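Local coordinates for protein MEM-A1 (Soil metagenome, PDB 6E0S) that probably hydrolyses beta-lactam antibiotics as a zinc-dependent subclass B3 metallo-beta-lactamase, which would confer antibiotic resistance, at residues I222-A226 / C264-A268; D242-R246 / A257-R261; E92-G98 / L136-T140; I100-Q104 / T140-N144; P27-F31 / H73-L77. One frame throughout, in Å; residues are numbered along the deposited sequence.

Interaction 1. Residues I222-A226 / C264-A268; sequences IATVA and CRQYA
Two helical turns, 222-226 at the end of helix 214-226 and 264-268 near the start of helix 263-285, run nearly antiparallel: their short axes make 161° and approach to 8.2 Å. A226 lies 4.2 Å from R265 and I222 5.2 Å from A268, CA to CA. The main bump is the small A268 CB, which drops into a hollow between turns, 3.3 Å from I222 O and 3.7 Å from A226 CB, with I222 CG2 at 4.0 Å on its flank. In the alpha-beta/beta-alpha sandwich of metallo-beta-lactamases these helices cover the outer face of the sheet holding strands 185-192 and 232-235. V225 (chi1 t) points at the facing helix, setting CG1 4.2 Å from C264 CB and 4.0 Å from Y267 CD1 at the ring edge. C264 CB sits 3.4 Å from V225 O, while its SG forms the disulfide with C230. Y267 (chi1 t) reaches over the sheet and hydrogen-bonds D193 O through OH. R265 folds its guanidinium over A226 O, NH1 3.4 Å away without a hydrogen bond.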
# COMPACT_ATOMS: atom_id res chain seq x y z
N ILE A 222 -6.99 4.88 11.40
CA ILE A 222 -5.88 5.57 12.05
C ILE A 222 -5.50 4.88 13.35
O ILE A 222 -4.32 4.67 13.65
CB ILE A 222 -6.24 7.05 12.26
CG1 ILE A 222 -6.31 7.76 10.89
CG2 ILE A 222 -5.29 7.72 13.25
CD1 ILE A 222 -6.84 9.16 11.00
N ALA A 223 -6.51 4.51 14.16
CA ALA A 223 -6.24 3.80 15.41
C ALA A 223 -5.66 2.42 15.15
O ALA A 223 -4.77 1.97 15.87
CB ALA A 223 -7.51 3.68 16.25
N THR A 224 -6.16 1.72 14.13
CA THR A 224 -5.63 0.41 13.77
C THR A 224 -4.15 0.48 13.45
O THR A 224 -3.35 -0.32 13.97
CB THR A 224 -6.39 -0.16 12.58
OG1 THR A 224 -7.71 -0.46 12.99
CG2 THR A 224 -5.72 -1.46 12.06
N VAL A 225 -3.75 1.41 12.59
CA VAL A 225 -2.35 1.49 12.19
C VAL A 225 -1.48 1.92 13.37
O VAL A 225 -0.37 1.41 13.56
CB VAL A 225 -2.20 2.44 10.99
CG1 VAL A 225 -0.73 2.73 10.70
CG2 VAL A 225 -2.86 1.80 9.77
N ALA A 226 -1.98 2.83 14.20
CA ALA A 226 -1.24 3.26 15.37
C ALA A 226 -0.92 2.09 16.29
O ALA A 226 0.13 2.09 16.95
CB ALA A 226 -2.04 4.32 16.15
N CYS A 264 4.85 3.59 12.91
CA CYS A 264 3.42 3.51 12.59
C CYS A 264 2.60 4.49 13.44
O CYS A 264 1.64 5.09 12.95
CB CYS A 264 2.89 2.08 12.78
SG CYS A 264 3.48 0.90 11.58
N ARG A 265 2.95 4.65 14.72
CA ARG A 265 2.21 5.59 15.54
C ARG A 265 2.42 7.02 15.05
O ARG A 265 1.47 7.81 15.01
CB ARG A 265 2.62 5.42 17.01
CG ARG A 265 1.98 6.42 17.97
CD ARG A 265 2.22 6.02 19.45
NE ARG A 265 2.57 4.60 19.61
CZ ARG A 265 1.69 3.60 19.78
NH1 ARG A 265 0.39 3.85 19.82
NH2 ARG A 265 2.13 2.35 19.91
N GLN A 266 3.64 7.36 14.64
CA GLN A 266 3.86 8.71 14.11
C GLN A 266 3.10 8.94 12.81
O GLN A 266 2.56 10.04 12.58
CB GLN A 266 5.37 8.95 13.90
CG GLN A 266 6.11 9.10 15.23
CD GLN A 266 7.60 8.91 15.11
OE1 GLN A 266 8.12 8.57 14.05
NE2 GLN A 266 8.30 9.08 16.22
N TYR A 267 3.10 7.94 11.94
CA TYR A 267 2.35 8.02 10.68
C TYR A 267 0.86 8.18 10.95
O TYR A 267 0.16 8.96 10.28
CB TYR A 267 2.63 6.73 9.90
CG TYR A 267 1.92 6.55 8.59
CD1 TYR A 267 0.79 5.73 8.50
CD2 TYR A 267 2.40 7.16 7.43
CE1 TYR A 267 0.16 5.51 7.29
CE2 TYR A 267 1.76 6.96 6.22
CZ TYR A 267 0.63 6.14 6.15
OH TYR A 267 0.01 5.92 4.94
N ALA A 268 0.34 7.44 11.93
CA ALA A 268 -1.07 7.55 12.25
C ALA A 268 -1.39 8.90 12.87
O ALA A 268 -2.41 9.51 12.52
CB ALA A 268 -1.50 6.41 13.17

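Interaction 2. Residues D242-R246 / A257-R261; sequences DLWRR and AFIDR. With PO4 (phosphate ion), chain D.
A short helix, 243-247, faces the irregular chain that leaves a 3-10 turn at 257-258 and heads for helix 263-285; the closest CA pair is R246 and F258, 5.4 Å. D242 takes a left-handed backbone (phi 60°, psi 32°) at the N-cap position. Its carboxylate makes no cap; instead OD2 meets R245 NH2 in a 3.1 Å salt bridge. L243 (chi1 t, chi2 p) sends its apolar CD1 to 4.1 Å from F258 CD1. W244 points its CB away from 257-261, and its ring packs on F31. W244 N gives a weak 2.8 Å bond to O2 of a phosphate, and R245 N a better one of 2.9 Å to the same O2. This is the anion site of a helix N-terminus, where amide N-H groups not used within the helix and the dipole attract negative charge; the phosphate probably came from the crystallisation liquor. R245 (t, t, then chi3 p) brings NH1 to a water at 2.9 Å that donates to D260 OD1 at 2.5 Å. D260 OD2 caps Q262 N at the start of the next helix. R246 (chi1 m, chi2 t) is buried and buries most surface here: NH1 donates to F258 O at 3.0 Å and NH2 serves L233 O and G241 O, a long cation well suited to satisfying several carbonyls. R246 O touches A257 CB at 3.3 Å, which alanine's small methyl suits.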
# COMPACT_ATOMS: atom_id res chain seq x y z
N ASP A 242 8.41 8.44 6.14
CA ASP A 242 9.82 8.77 6.35
C ASP A 242 10.76 7.69 5.85
O ASP A 242 11.82 7.47 6.45
CB ASP A 242 10.13 9.05 7.83
CG ASP A 242 9.49 10.32 8.37
OD1 ASP A 242 9.06 11.21 7.61
OD2 ASP A 242 9.44 10.42 9.62
N LEU A 243 10.38 6.97 4.80
CA LEU A 243 11.23 5.88 4.32
C LEU A 243 12.60 6.39 3.90
O LEU A 243 13.62 5.73 4.17
CB LEU A 243 10.56 5.15 3.16
CG LEU A 243 11.32 3.91 2.70
CD1 LEU A 243 11.49 2.86 3.83
CD2 LEU A 243 10.57 3.31 1.49
N TRP A 244 12.67 7.54 3.23
CA TRP A 244 13.96 7.99 2.72
C TRP A 244 14.86 8.49 3.84
O TRP A 244 16.08 8.31 3.79
CB TRP A 244 13.77 9.04 1.62
CG TRP A 244 12.83 8.53 0.55
CD1 TRP A 244 11.69 9.15 0.09
CD2 TRP A 244 12.96 7.30 -0.17
NE1 TRP A 244 11.10 8.34 -0.88
CE2 TRP A 244 11.85 7.21 -1.05
CE3 TRP A 244 13.89 6.25 -0.15
CZ2 TRP A 244 11.65 6.11 -1.90
CZ3 TRP A 244 13.71 5.16 -0.99
CH2 TRP A 244 12.59 5.10 -1.86
N ARG A 245 14.28 9.08 4.88
CA ARG A 245 15.09 9.45 6.03
C ARG A 245 15.73 8.22 6.67
O ARG A 245 16.92 8.24 7.02
CB ARG A 245 14.26 10.22 7.07
CG ARG A 245 15.06 10.50 8.33
CD ARG A 245 14.28 11.24 9.41
NE ARG A 245 13.06 10.55 9.85
CZ ARG A 245 13.03 9.43 10.59
NH1 ARG A 245 14.14 8.84 11.00
NH2 ARG A 245 11.86 8.90 10.93
N ARG A 246 14.98 7.13 6.79
CA ARG A 246 15.53 5.92 7.39
C ARG A 246 16.51 5.23 6.45
O ARG A 246 17.58 4.78 6.87
CB ARG A 246 14.41 4.96 7.77
CG ARG A 246 13.55 5.42 8.94
CD ARG A 246 12.55 4.31 9.36
NE ARG A 246 11.28 4.49 8.65
CZ ARG A 246 10.68 3.56 7.92
NH1 ARG A 246 11.19 2.32 7.80
NH2 ARG A 246 9.55 3.88 7.30
N ALA A 257 18.72 0.37 10.01
CA ALA A 257 18.31 1.73 9.64
C ALA A 257 16.80 1.82 9.47
O ALA A 257 16.21 2.88 9.70
CB ALA A 257 19.00 2.16 8.36
N PHE A 258 16.16 0.73 9.06
CA PHE A 258 14.73 0.76 8.77
C PHE A 258 13.88 0.58 10.00
O PHE A 258 12.68 0.85 9.94
CB PHE A 258 14.38 -0.33 7.74
CG PHE A 258 15.04 -0.10 6.41
CD1 PHE A 258 14.60 0.91 5.58
CD2 PHE A 258 16.11 -0.88 6.01
CE1 PHE A 258 15.21 1.12 4.35
CE2 PHE A 258 16.72 -0.67 4.79
CZ PHE A 258 16.28 0.35 3.97
N ILE A 259 14.47 0.13 11.12
CA ILE A 259 13.70 -0.22 12.31
C ILE A 259 13.41 1.03 13.13
O ILE A 259 14.32 1.78 13.49
CB ILE A 259 14.45 -1.26 13.16
CG1 ILE A 259 14.53 -2.57 12.36
CG2 ILE A 259 13.74 -1.43 14.52
CD1 ILE A 259 15.28 -3.71 13.06
N ASP A 260 12.13 1.22 13.45
CA ASP A 260 11.71 2.31 14.34
C ASP A 260 10.32 1.94 14.84
O ASP A 260 9.34 2.10 14.11
CB ASP A 260 11.69 3.65 13.62
CG ASP A 260 11.32 4.80 14.55
OD1 ASP A 260 11.64 5.95 14.21
OD2 ASP A 260 10.72 4.56 15.63
N ARG A 261 10.24 1.51 16.10
CA ARG A 261 8.97 0.99 16.58
C ARG A 261 7.94 2.08 16.84
O ARG A 261 6.78 1.75 17.15
CB ARG A 261 9.19 0.13 17.83
CG ARG A 261 9.78 -1.26 17.48
CD ARG A 261 9.71 -2.26 18.66
NE ARG A 261 8.35 -2.48 19.14
CZ ARG A 261 7.47 -3.30 18.57
NH1 ARG A 261 7.78 -4.01 17.48
NH2 ARG A 261 6.26 -3.43 19.09
P PO4 D . 11.43 11.46 3.70
O1 PO4 D . 10.52 12.05 4.78
O2 PO4 D . 11.69 10.01 4.00
O3 PO4 D . 10.73 11.61 2.36
O4 PO4 D . 12.75 12.20 3.70
O HOH W 1 13.53 6.45 12.61

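Interaction 3. Residues E92-G98 / L136-T140; sequences EHFDHAG and LPPMT. With ZN (zinc ion), chain B.
M139 gives up the most surface in this contact, and its long, flexible thioether suits the place. The extended chain 136-140 passes across the turn that precedes and forms helix 94-97, with G98 and M139 closest at 5.7 Å between CA atoms. With chi angles m, t, m, M139 sets its tip against the helix: SD lies 3.6 Å from G98 N, 3.7 Å from A97 CB and 3.8 Å from F94 N, and CE is 3.6 Å from E92 O. A97 and G98 are small enough to leave this pocket open. F94 (chi1 t) lays its ring against P137, CD1 3.9 Å from P137 CB with P137 CG over one face, and P138 O 3.7 Å from F94 CD1 at the ring edge. L136 (m, t) covers the H93 imidazole, its CD2 3.8 Å from the ring centroid and 6° off the normal, a CH-pi contact. Polar links are indirect. One water accepts from F94 N (3.0 Å) and donates to P137 O (3.0 Å); another joins G98 O (2.9 Å) to T140 N (2.8 Å). Residues 91-96 read HEHFDH, the HXHXDH signature of the superfamily, and H93 ND1 binds zinc at 2.4 Å beside H91, H169 and a water. With D130 bonded to H93 NE2, the chemistry implies a zinc ligand oriented by one polar partner and covered on one face by the apolar L136.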
# COMPACT_ATOMS: atom_id res chain seq x y z
N GLU A 92 -7.29 1.22 -4.23
CA GLU A 92 -7.74 0.97 -5.60
C GLU A 92 -7.75 2.24 -6.43
O GLU A 92 -8.69 2.52 -7.16
CB GLU A 92 -9.12 0.30 -5.55
CG GLU A 92 -10.26 1.11 -4.80
CD GLU A 92 -10.35 0.84 -3.27
OE1 GLU A 92 -11.47 0.90 -2.69
OE2 GLU A 92 -9.30 0.59 -2.64
N HIS A 93 -6.69 3.04 -6.33
CA HIS A 93 -6.56 4.27 -7.09
C HIS A 93 -5.45 4.09 -8.12
O HIS A 93 -4.49 3.32 -7.92
CB HIS A 93 -6.24 5.47 -6.17
CG HIS A 93 -7.42 6.02 -5.43
ND1 HIS A 93 -7.31 7.01 -4.48
CD2 HIS A 93 -8.74 5.69 -5.48
CE1 HIS A 93 -8.51 7.30 -4.00
NE2 HIS A 93 -9.39 6.51 -4.59
N PHE A 94 -5.60 4.83 -9.22
CA PHE A 94 -4.65 4.87 -10.32
C PHE A 94 -3.18 4.87 -9.90
O PHE A 94 -2.36 4.18 -10.52
CB PHE A 94 -4.96 6.12 -11.15
CG PHE A 94 -4.22 6.22 -12.46
CD1 PHE A 94 -4.72 5.60 -13.60
CD2 PHE A 94 -3.07 7.00 -12.56
CE1 PHE A 94 -4.07 5.72 -14.82
CE2 PHE A 94 -2.41 7.12 -13.81
CZ PHE A 94 -2.91 6.47 -14.91
N ASP A 95 -2.80 5.62 -8.86
CA ASP A 95 -1.37 5.76 -8.58
C ASP A 95 -0.78 4.59 -7.81
O ASP A 95 0.44 4.55 -7.63
CB ASP A 95 -1.11 7.06 -7.80
CG ASP A 95 -1.28 8.31 -8.67
OD1 ASP A 95 -1.92 9.26 -8.22
OD2 ASP A 95 -0.79 8.32 -9.81
N HIS A 96 -1.60 3.62 -7.37
CA HIS A 96 -1.09 2.48 -6.63
C HIS A 96 -1.55 1.16 -7.21
O HIS A 96 -0.86 0.15 -7.09
CB HIS A 96 -1.51 2.57 -5.16
CG HIS A 96 -1.03 3.82 -4.49
ND1 HIS A 96 0.25 3.97 -4.00
CD2 HIS A 96 -1.66 5.00 -4.25
CE1 HIS A 96 0.39 5.18 -3.49
NE2 HIS A 96 -0.75 5.82 -3.61
N ALA A 97 -2.73 1.14 -7.82
CA ALA A 97 -3.21 -0.03 -8.54
C ALA A 97 -3.07 0.10 -10.05
O ALA A 97 -3.30 -0.88 -10.75
CB ALA A 97 -4.68 -0.30 -8.22
N GLY A 98 -2.76 1.28 -10.58
CA GLY A 98 -2.80 1.45 -12.03
C GLY A 98 -1.79 0.59 -12.78
O GLY A 98 -2.02 0.22 -13.94
N LEU A 136 -10.93 10.82 -10.43
CA LEU A 136 -10.12 9.60 -10.57
C LEU A 136 -10.15 9.06 -11.99
O LEU A 136 -11.23 8.94 -12.58
CB LEU A 136 -10.60 8.52 -9.61
CG LEU A 136 -10.42 8.80 -8.13
CD1 LEU A 136 -11.18 7.74 -7.30
CD2 LEU A 136 -8.95 8.84 -7.74
N PRO A 137 -8.98 8.75 -12.55
CA PRO A 137 -8.95 8.16 -13.89
C PRO A 137 -9.37 6.71 -13.84
O PRO A 137 -9.19 6.02 -12.82
CB PRO A 137 -7.46 8.29 -14.29
CG PRO A 137 -6.88 9.25 -13.36
CD PRO A 137 -7.64 9.12 -12.07
N PRO A 138 -9.87 6.17 -14.94
CA PRO A 138 -10.11 4.72 -15.00
C PRO A 138 -8.80 3.98 -15.07
O PRO A 138 -7.76 4.53 -15.45
CB PRO A 138 -10.92 4.54 -16.29
CG PRO A 138 -10.47 5.72 -17.16
CD PRO A 138 -10.20 6.85 -16.20
N MET A 139 -8.85 2.69 -14.70
CA MET A 139 -7.72 1.80 -14.87
C MET A 139 -8.10 0.67 -15.82
O MET A 139 -9.28 0.41 -16.06
CB MET A 139 -7.28 1.22 -13.52
CG MET A 139 -6.80 2.27 -12.51
SD MET A 139 -6.36 1.55 -10.90
CE MET A 139 -7.98 0.97 -10.33
N THR A 140 -7.07 0.01 -16.37
CA THR A 140 -7.30 -1.19 -17.16
C THR A 140 -7.86 -2.29 -16.26
O THR A 140 -7.29 -2.57 -15.21
CB THR A 140 -6.01 -1.70 -17.81
OG1 THR A 140 -5.48 -0.68 -18.65
CG2 THR A 140 -6.31 -2.94 -18.67
ZN ZN B . -5.39 7.28 -3.15
O HOH W 2 -8.24 6.07 -10.01
O HOH W 3 -4.52 0.39 -15.40
O HOH W 4 -4.39 8.53 -4.29

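Interaction 4. Residues I100-Q104 / T140-N144; sequences ISELQ and TPVAN
The chain at 140-144 ends the beta-alpha-beta crossover that carries strand 110-114 through helix 115-123 into edge strand 145-148, and on its way it rests against the first turn of helix 100-107. The closest CA pair is S101 and V142, 5.3 Å. T140 and P141 are extended, and the T140 methyl CG2 lies 3.5 Å from S101 OG; the small serine leaves room for the passing chain. P141 points its ring away to solvent, stiffening the extended path, and touches the helix through its carbonyl alone, P141 O being 4.2 Å from S101 CB. V142 (chi1 t) is the buried residue: CG2 packs 4.1 Å from I100 CG2 and 4.0 Å from S101 CB, and CG1 lies 3.6 Å from Q104 OE1. Beta-branched and apolar, it fits the gap between helix and sheet, where V111 of strand 110-114 also meets it, while its backbone pairs with L121. A143 points its methyl sideways, but its carbonyl faces the helix. N144 adopts a left-handed conformation (phi 54°, psi 48°), one asparagine tolerates well, and its backbone pairs with V111 as the strand begins; N144 CB is 3.5 Å from Q104 NE2. Q104, extended (t, t), is long enough to span the groove: NE2 also serves A109 O, and it donates to A143 O at a length below that of an ordinary hydrogen bond, which probably reflects coordinate error: 2.3 Å, N-H...O angle 174°.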
# COMPACT_ATOMS: atom_id res chain seq x y z
N ILE A 100 -1.01 -2.44 -11.88
CA ILE A 100 -1.20 -3.84 -11.51
C ILE A 100 -1.52 -4.69 -12.74
O ILE A 100 -1.04 -5.82 -12.87
CB ILE A 100 -2.27 -3.96 -10.43
CG1 ILE A 100 -1.71 -3.42 -9.11
CG2 ILE A 100 -2.78 -5.44 -10.36
CD1 ILE A 100 -2.65 -3.58 -7.91
N SER A 101 -2.34 -4.18 -13.65
CA SER A 101 -2.71 -4.96 -14.84
C SER A 101 -1.48 -5.41 -15.63
O SER A 101 -1.37 -6.58 -16.03
CB SER A 101 -3.67 -4.11 -15.67
OG SER A 101 -3.54 -4.33 -17.04
N GLU A 102 -0.51 -4.52 -15.81
CA GLU A 102 0.68 -4.88 -16.58
C GLU A 102 1.57 -5.85 -15.80
O GLU A 102 2.13 -6.80 -16.38
CB GLU A 102 1.45 -3.62 -16.95
CG GLU A 102 2.90 -3.84 -17.43
CD GLU A 102 3.00 -4.54 -18.79
OE1 GLU A 102 1.96 -4.73 -19.47
OE2 GLU A 102 4.13 -4.90 -19.19
N LEU A 103 1.72 -5.62 -14.51
CA LEU A 103 2.53 -6.53 -13.69
C LEU A 103 1.89 -7.90 -13.62
O LEU A 103 2.57 -8.93 -13.64
CB LEU A 103 2.75 -5.93 -12.29
CG LEU A 103 3.82 -4.84 -12.29
CD1 LEU A 103 3.67 -3.94 -11.08
CD2 LEU A 103 5.25 -5.43 -12.29
N GLN A 104 0.56 -7.95 -13.57
CA GLN A 104 -0.12 -9.24 -13.67
C GLN A 104 0.10 -9.88 -15.04
O GLN A 104 0.27 -11.11 -15.12
CB GLN A 104 -1.61 -9.08 -13.40
CG GLN A 104 -2.35 -10.38 -13.50
CD GLN A 104 -3.82 -10.19 -13.52
OE1 GLN A 104 -4.35 -9.47 -14.37
NE2 GLN A 104 -4.52 -10.82 -12.55
N THR A 140 -7.07 0.01 -16.37
CA THR A 140 -7.30 -1.19 -17.16
C THR A 140 -7.86 -2.29 -16.26
O THR A 140 -7.29 -2.57 -15.21
CB THR A 140 -6.01 -1.70 -17.81
OG1 THR A 140 -5.48 -0.68 -18.65
CG2 THR A 140 -6.31 -2.94 -18.67
N PRO A 141 -8.97 -2.93 -16.64
CA PRO A 141 -9.52 -4.01 -15.81
C PRO A 141 -8.49 -5.08 -15.53
O PRO A 141 -7.64 -5.38 -16.38
CB PRO A 141 -10.67 -4.55 -16.65
CG PRO A 141 -11.07 -3.40 -17.52
CD PRO A 141 -9.78 -2.69 -17.84
N VAL A 142 -8.56 -5.66 -14.33
CA VAL A 142 -7.63 -6.68 -13.86
C VAL A 142 -8.40 -7.98 -13.73
O VAL A 142 -9.46 -8.02 -13.11
CB VAL A 142 -6.99 -6.30 -12.52
CG1 VAL A 142 -6.16 -7.49 -11.96
CG2 VAL A 142 -6.11 -5.07 -12.67
N ALA A 143 -7.86 -9.05 -14.33
CA ALA A 143 -8.46 -10.37 -14.25
C ALA A 143 -7.81 -11.15 -13.12
O ALA A 143 -6.86 -10.67 -12.49
CB ALA A 143 -8.32 -11.10 -15.58
N ASN A 144 -8.29 -12.37 -12.87
CA ASN A 144 -7.67 -13.28 -11.89
C ASN A 144 -7.52 -12.60 -10.52
O ASN A 144 -6.47 -12.65 -9.88
CB ASN A 144 -6.32 -13.79 -12.40
CG ASN A 144 -6.44 -14.72 -13.63
OD1 ASN A 144 -7.53 -15.23 -13.98
ND2 ASN A 144 -5.31 -14.97 -14.28

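Interaction 5. Residues P27-F31 / H73-L77; sequences PQEPF and HIRQL
P30 lays its ring against the last turn of helix 66-76, CD 3.6 Å from H73 CD2 and 3.8 Å from Q76 OE1, and CB 4.0 Å from L77 CD1. Its CA is the one nearest the helix, 5.9 Å from that of H73, and a compact, rigid proline suits the shallow hollow between H73, Q76 and L77. The chain 27-31 is extended throughout. H73 (chi1 m) points at it, bringing NE2 to 3.0 Å from Q28 O, at too poor an angle for a hydrogen bond; NE2 instead meets a water at 2.8 Å that accepts from Q28 N at 3.2 Å. Its other nitrogen, ND1, bonds V40 O. On the solvent side E29 starts out away from the helix but curls back (chi1 m, chi2 m), and Q76, fully extended (t, t), comes to meet it: NE2 donates to E29 OE2 at 2.7 Å, and a water donates both to E29 OE1 (2.7 Å) and to Q76 OE1 (2.8 Å). Such long polar residues bridge a wet edge well. The arrangement joins the segment leading into edge strand 31-34 to the helix that links parallel strands 56-59 and 84-88 in a beta-alpha-beta unit of the metallo-beta-lactamase fold.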
# COMPACT_ATOMS: atom_id res chain seq x y z
N PRO A 27 13.29 7.99 -10.98
CA PRO A 27 14.10 6.79 -10.72
C PRO A 27 14.39 6.57 -9.23
O PRO A 27 14.54 7.52 -8.46
CB PRO A 27 15.39 7.06 -11.49
CG PRO A 27 14.98 7.98 -12.59
CD PRO A 27 13.92 8.86 -11.98
N GLN A 28 14.47 5.30 -8.86
CA GLN A 28 14.82 4.89 -7.51
C GLN A 28 15.44 3.50 -7.59
O GLN A 28 14.77 2.55 -8.01
CB GLN A 28 13.59 4.89 -6.59
CG GLN A 28 13.83 4.29 -5.22
CD GLN A 28 14.83 5.11 -4.42
OE1 GLN A 28 14.73 6.35 -4.34
NE2 GLN A 28 15.84 4.43 -3.85
N GLU A 29 16.68 3.37 -7.19
CA GLU A 29 17.29 2.04 -7.15
C GLU A 29 16.62 1.17 -6.10
O GLU A 29 16.34 1.62 -4.98
CB GLU A 29 18.78 2.13 -6.86
CG GLU A 29 19.61 2.67 -8.04
CD GLU A 29 19.47 1.80 -9.31
OE1 GLU A 29 18.92 2.28 -10.32
OE2 GLU A 29 19.92 0.62 -9.29
N PRO A 30 16.40 -0.10 -6.41
CA PRO A 30 15.79 -1.01 -5.43
C PRO A 30 16.79 -1.39 -4.34
O PRO A 30 18.00 -1.22 -4.48
CB PRO A 30 15.41 -2.23 -6.28
CG PRO A 30 16.37 -2.18 -7.48
CD PRO A 30 16.57 -0.71 -7.75
N PHE A 31 16.26 -1.91 -3.25
CA PHE A 31 17.12 -2.27 -2.13
C PHE A 31 16.44 -3.30 -1.26
O PHE A 31 15.21 -3.33 -1.16
CB PHE A 31 17.50 -1.05 -1.26
CG PHE A 31 16.32 -0.14 -0.89
CD1 PHE A 31 15.92 0.89 -1.74
CD2 PHE A 31 15.67 -0.27 0.34
CE1 PHE A 31 14.86 1.73 -1.38
CE2 PHE A 31 14.61 0.59 0.71
CZ PHE A 31 14.21 1.59 -0.16
N HIS A 73 13.03 -3.42 -11.70
CA HIS A 73 13.63 -3.50 -10.37
C HIS A 73 13.65 -4.93 -9.86
O HIS A 73 14.65 -5.39 -9.28
CB HIS A 73 12.85 -2.59 -9.41
CG HIS A 73 13.06 -1.14 -9.66
ND1 HIS A 73 12.19 -0.16 -9.22
CD2 HIS A 73 14.03 -0.49 -10.35
CE1 HIS A 73 12.62 1.02 -9.60
NE2 HIS A 73 13.73 0.86 -10.30
N ILE A 74 12.53 -5.65 -10.02
CA ILE A 74 12.46 -7.06 -9.65
C ILE A 74 13.55 -7.86 -10.37
O ILE A 74 14.31 -8.60 -9.73
CB ILE A 74 11.04 -7.60 -9.92
CG1 ILE A 74 10.05 -6.95 -8.95
CG2 ILE A 74 10.98 -9.15 -9.75
CD1 ILE A 74 8.53 -7.14 -9.37
N ARG A 75 13.66 -7.70 -11.70
CA ARG A 75 14.66 -8.45 -12.46
C ARG A 75 16.07 -8.05 -12.07
O ARG A 75 16.98 -8.89 -11.97
CB ARG A 75 14.47 -8.21 -13.97
CG ARG A 75 13.13 -8.60 -14.56
CD ARG A 75 13.16 -8.49 -16.09
NE ARG A 75 11.81 -8.55 -16.63
CZ ARG A 75 11.12 -7.51 -17.08
NH1 ARG A 75 11.68 -6.29 -17.10
NH2 ARG A 75 9.88 -7.68 -17.55
N GLN A 76 16.28 -6.75 -11.84
CA GLN A 76 17.61 -6.26 -11.52
C GLN A 76 18.13 -6.94 -10.26
O GLN A 76 19.33 -7.24 -10.16
CB GLN A 76 17.54 -4.74 -11.35
CG GLN A 76 18.78 -4.06 -10.91
CD GLN A 76 18.54 -2.55 -10.78
OE1 GLN A 76 17.47 -2.03 -11.15
NE2 GLN A 76 19.54 -1.85 -10.28
N LEU A 77 17.24 -7.18 -9.29
CA LEU A 77 17.64 -7.84 -8.05
C LEU A 77 17.90 -9.33 -8.22
O LEU A 77 18.35 -9.97 -7.26
CB LEU A 77 16.56 -7.64 -6.98
CG LEU A 77 16.35 -6.22 -6.43
CD1 LEU A 77 15.06 -6.18 -5.59
CD2 LEU A 77 17.53 -5.76 -5.58
O HOH W 5 14.85 3.19 -11.30
O HOH W 6 17.04 0.70 -11.47

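How the interactions relate
Interaction 2 is the most buried, and 1, 3 and 4 are partly buried; interaction 1 is close apolar helix packing, whereas interaction 2 relies on an inward arginine and a water bridge. Interactions 1 and 2 adjoin in sequence, the second nested within the loop the first closes. Interactions 3 and 4 lie across the chain's centre from both; they share T140, and one loop lines two successive helices, covering one face of the zinc ligand H93 and reaching the sheet edge. Interaction 5 is a surface contact, polar on its solvent side. It touches interaction 2 where W244 packs on Q28 and F31, and F258 on F31, so the chain entering strand 31-34 joins the two.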